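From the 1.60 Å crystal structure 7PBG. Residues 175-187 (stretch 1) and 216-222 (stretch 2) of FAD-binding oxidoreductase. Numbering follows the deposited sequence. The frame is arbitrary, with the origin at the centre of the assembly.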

# COMPACT_ATOMS: atom_id res chain seq x y z
N HIS A 175 9.00 -2.02 -3.69
CA HIS A 175 9.67 -1.56 -2.47
C HIS A 175 8.68 -0.81 -1.60
O HIS A 175 8.70 -1.01 -0.39
CB HIS A 175 10.90 -0.74 -2.87
CG HIS A 175 11.91 -1.57 -3.59
ND1 HIS A 175 12.99 -1.02 -4.23
CD2 HIS A 175 11.99 -2.92 -3.81
CE1 HIS A 175 13.72 -1.99 -4.74
NE2 HIS A 175 13.13 -3.17 -4.50
N SER A 176 7.76 -0.09 -2.19
CA SER A 176 6.76 0.69 -1.43
C SER A 176 5.83 -0.24 -0.67
O SER A 176 5.31 0.17 0.37
CB SER A 176 5.95 1.61 -2.30
OG SER A 176 5.03 0.87 -3.07
N MET A 177 5.56 -1.43 -1.17
CA MET A 177 4.67 -2.42 -0.51
C MET A 177 5.33 -2.98 0.75
O MET A 177 4.64 -3.19 1.76
CB MET A 177 4.40 -3.57 -1.49
CG MET A 177 3.52 -4.69 -0.98
SD MET A 177 3.06 -5.75 -2.42
CE MET A 177 2.81 -4.55 -3.72
N TRP A 178 6.64 -3.14 0.74
CA TRP A 178 7.36 -3.80 1.85
C TRP A 178 7.97 -2.83 2.84
O TRP A 178 8.34 -3.29 3.93
CB TRP A 178 8.35 -4.81 1.26
CG TRP A 178 7.59 -5.72 0.36
CD1 TRP A 178 7.61 -5.76 -1.00
CD2 TRP A 178 6.57 -6.64 0.78
NE1 TRP A 178 6.72 -6.68 -1.46
CE2 TRP A 178 6.08 -7.25 -0.40
CE3 TRP A 178 6.05 -7.04 2.02
CZ2 TRP A 178 5.08 -8.22 -0.38
CZ3 TRP A 178 5.05 -7.99 2.04
CH2 TRP A 178 4.57 -8.56 0.86
N ARG A 179 8.01 -1.54 2.49
CA ARG A 179 8.24 -0.42 3.42
C ARG A 179 7.25 -0.55 4.57
O ARG A 179 6.03 -0.59 4.32
CB ARG A 179 8.03 0.88 2.67
CG ARG A 179 8.12 2.16 3.52
CD ARG A 179 7.51 3.30 2.76
NE ARG A 179 6.06 3.15 2.73
CZ ARG A 179 5.25 3.51 1.74
NH1 ARG A 179 5.74 4.08 0.67
NH2 ARG A 179 3.96 3.28 1.83
N CYS A 180 7.70 -0.44 5.82
CA CYS A 180 6.75 -0.39 6.95
C CYS A 180 7.38 0.28 8.16
O CYS A 180 8.34 -0.26 8.73
CB CYS A 180 6.30 -1.81 7.29
SG CYS A 180 4.90 -1.78 8.44
N GLY A 181 6.96 1.49 8.45
CA GLY A 181 7.41 2.21 9.65
C GLY A 181 8.53 3.15 9.28
O GLY A 181 9.66 2.68 8.98
N MET A 182 8.28 4.45 9.38
CA MET A 182 9.25 5.48 9.00
C MET A 182 9.35 6.46 10.16
O MET A 182 8.30 6.77 10.79
CB MET A 182 8.76 6.25 7.77
CG MET A 182 8.78 5.42 6.53
SD MET A 182 7.90 6.23 5.19
CE MET A 182 9.09 7.50 4.74
N GLU A 183 10.56 6.92 10.43
CA GLU A 183 10.77 8.14 11.23
C GLU A 183 11.02 9.27 10.25
O GLU A 183 11.87 9.10 9.33
CB GLU A 183 11.93 7.95 12.21
CG GLU A 183 12.14 9.16 13.12
CD GLU A 183 13.24 8.92 14.15
OE1 GLU A 183 14.40 9.06 13.78
OE2 GLU A 183 12.93 8.55 15.29
N VAL A 184 10.32 10.38 10.44
CA VAL A 184 10.33 11.50 9.50
C VAL A 184 10.50 12.78 10.30
O VAL A 184 9.72 13.03 11.18
CB VAL A 184 9.07 11.51 8.59
CG1 VAL A 184 9.11 12.62 7.58
CG2 VAL A 184 8.88 10.20 7.86
N VAL A 185 11.45 13.61 9.89
CA VAL A 185 11.52 15.01 10.40
C VAL A 185 10.67 15.82 9.45
O VAL A 185 10.97 15.90 8.25
CB VAL A 185 12.97 15.50 10.49
CG1 VAL A 185 12.98 16.96 10.90
CG2 VAL A 185 13.77 14.63 11.43
N LEU A 186 9.63 16.41 9.98
CA LEU A 186 8.70 17.24 9.21
C LEU A 186 9.34 18.61 8.99
O LEU A 186 10.39 18.89 9.55
CB LEU A 186 7.35 17.35 9.91
CG LEU A 186 6.61 16.03 10.09
CD1 LEU A 186 5.40 16.20 11.02
CD2 LEU A 186 6.17 15.48 8.75
N ALA A 187 8.71 19.42 8.18
CA ALA A 187 9.26 20.69 7.63
C ALA A 187 9.39 21.76 8.72
O ALA A 187 10.16 22.69 8.46
CB ALA A 187 8.42 21.17 6.47
N ILE A 216 -0.35 7.31 6.01
CA ILE A 216 0.30 8.51 5.40
C ILE A 216 1.74 8.21 4.93
O ILE A 216 2.38 9.13 4.45
CB ILE A 216 0.27 9.71 6.36
CG1 ILE A 216 1.04 9.43 7.65
CG2 ILE A 216 -1.17 10.09 6.61
CD1 ILE A 216 1.18 10.64 8.55
N GLU A 217 2.23 6.98 4.99
CA GLU A 217 3.62 6.76 4.47
C GLU A 217 3.69 7.08 2.97
O GLU A 217 4.77 7.52 2.51
CB GLU A 217 4.10 5.33 4.68
CG GLU A 217 4.50 5.08 6.13
CD GLU A 217 4.96 3.69 6.51
OE1 GLU A 217 5.24 2.86 5.58
OE2 GLU A 217 5.12 3.47 7.73
N GLY A 218 2.60 6.86 2.21
CA GLY A 218 2.54 7.17 0.78
C GLY A 218 2.68 8.66 0.53
O GLY A 218 3.10 9.03 -0.61
N LEU A 219 2.38 9.53 1.51
CA LEU A 219 2.58 10.98 1.33
C LEU A 219 4.06 11.30 1.14
O LEU A 219 4.36 12.33 0.56
CB LEU A 219 2.11 11.76 2.55
CG LEU A 219 0.62 11.88 2.74
CD1 LEU A 219 0.39 12.94 3.81
CD2 LEU A 219 -0.05 12.26 1.45
N PHE A 220 4.96 10.48 1.66
CA PHE A 220 6.41 10.78 1.62
C PHE A 220 7.05 10.19 0.35
O PHE A 220 8.30 10.19 0.26
CB PHE A 220 7.08 10.30 2.90
CG PHE A 220 6.51 11.01 4.10
CD1 PHE A 220 6.71 12.36 4.29
CD2 PHE A 220 5.64 10.33 4.94
CE1 PHE A 220 6.11 13.01 5.35
CE2 PHE A 220 5.10 10.97 6.05
CZ PHE A 220 5.30 12.32 6.23
N GLU A 221 6.27 9.66 -0.59
CA GLU A 221 6.87 9.14 -1.84
C GLU A 221 6.85 10.22 -2.93
O GLU A 221 5.78 10.84 -3.19
CB GLU A 221 6.29 7.77 -2.20
CG GLU A 221 5.01 7.80 -2.93
CD GLU A 221 4.71 6.42 -3.51
OE1 GLU A 221 5.18 5.42 -2.92
OE2 GLU A 221 4.12 6.39 -4.58
N GLN A 222 8.00 10.45 -3.52
CA GLN A 222 8.17 11.44 -4.62
C GLN A 222 7.58 12.79 -4.21
O GLN A 222 6.85 13.43 -4.99
CB GLN A 222 7.50 10.95 -5.89
CG GLN A 222 8.18 9.73 -6.51
CD GLN A 222 7.61 9.41 -7.87
OE1 GLN A 222 6.73 10.13 -8.37
NE2 GLN A 222 7.98 8.27 -8.45
O HOH W 1 3.46 1.54 4.18

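A buried carboxylate is usually stabilised by a nearby positive charge and by donors to its oxygens, and the contact between residues 175-187 and 216-222 of this oxidoreductase is a compact example of how rotamers bring that about. The first stretch leaves a helix at R179 and continues as a strand; the second contains a short 3-10 segment, residues 217-220, which lies alongside it. No backbone-to-backbone hydrogen bond joins the two. Each closes its own turns, with R179 N bonded to H175 O at 3.0 Å and F220 N to E217 O at 3.1 Å, and every direct hydrogen bond between the two involves a side chain.

E217 carries most of this work. Its CA-to-CB bond points toward the strand, and chi1 in m (-76°) followed by chi2 in t (178°) extends the chain to deliver the carboxylate to the backbone between R179 and M182. The two oxygens then serve different partners. OE2 of E217 accepts a hydrogen bond from G181 N at 2.8 Å, while OE1 of E217 receives R179 NE at 3.0 Å in a hydrogen bond that is also a salt bridge. A side chain here serves as acceptor for a backbone amide. G181 suits this position for a separate reason: at phi/psi of 98/113, a CB would be jammed against the carbonyl oxygen of C180.

R179 reaches its partner by a less direct path. Chi1 and chi2 are both t, carrying the chain outward, and chi3 in p (73°) then bends it, so that NE faces E217 OE1 and CB of E217 lies over one face of the guanidinium. At the edge of the same group, near its plane, E221 OE1 stands 3.9 Å from R179 NH1, a long salt bridge that adds charge compensation with little directional bonding. E221 adopts chi1 in p (84°) and an extended chi2, which place its carboxylate there; its OE1 also lies 3.9 Å from CB of S176. Water 1 lies 2.6 Å from E217 OE1 and accepts from R179 NH2 at 3.0 Å, and so bridges the ion pair a second time.

Beyond G181 the chemistry turns apolar. Strand alternation sends M182 and V184 toward the second stretch, while E183 between them is out of reach. F220, with chi1 in m and chi2 at -66°, offers its ring to V184: CG1 of V184 sits 4.1 Å from the centroid of the F220 ring, 26° off the normal, a CH-pi contact over the face. M182 bends at chi3 (p, 75°) after an extended chi2, bringing its CE to 3.9 Å from F220 CB, while its SD packs 3.7 Å from CG of E217. L186 points sideways at CB, yet its m,t rotamer brings CD2 to 4.1 Å from F220 CZ. Charge is thus paired at one end of the contact and hydrocarbon at the other, with M182 touching both E217 and F220.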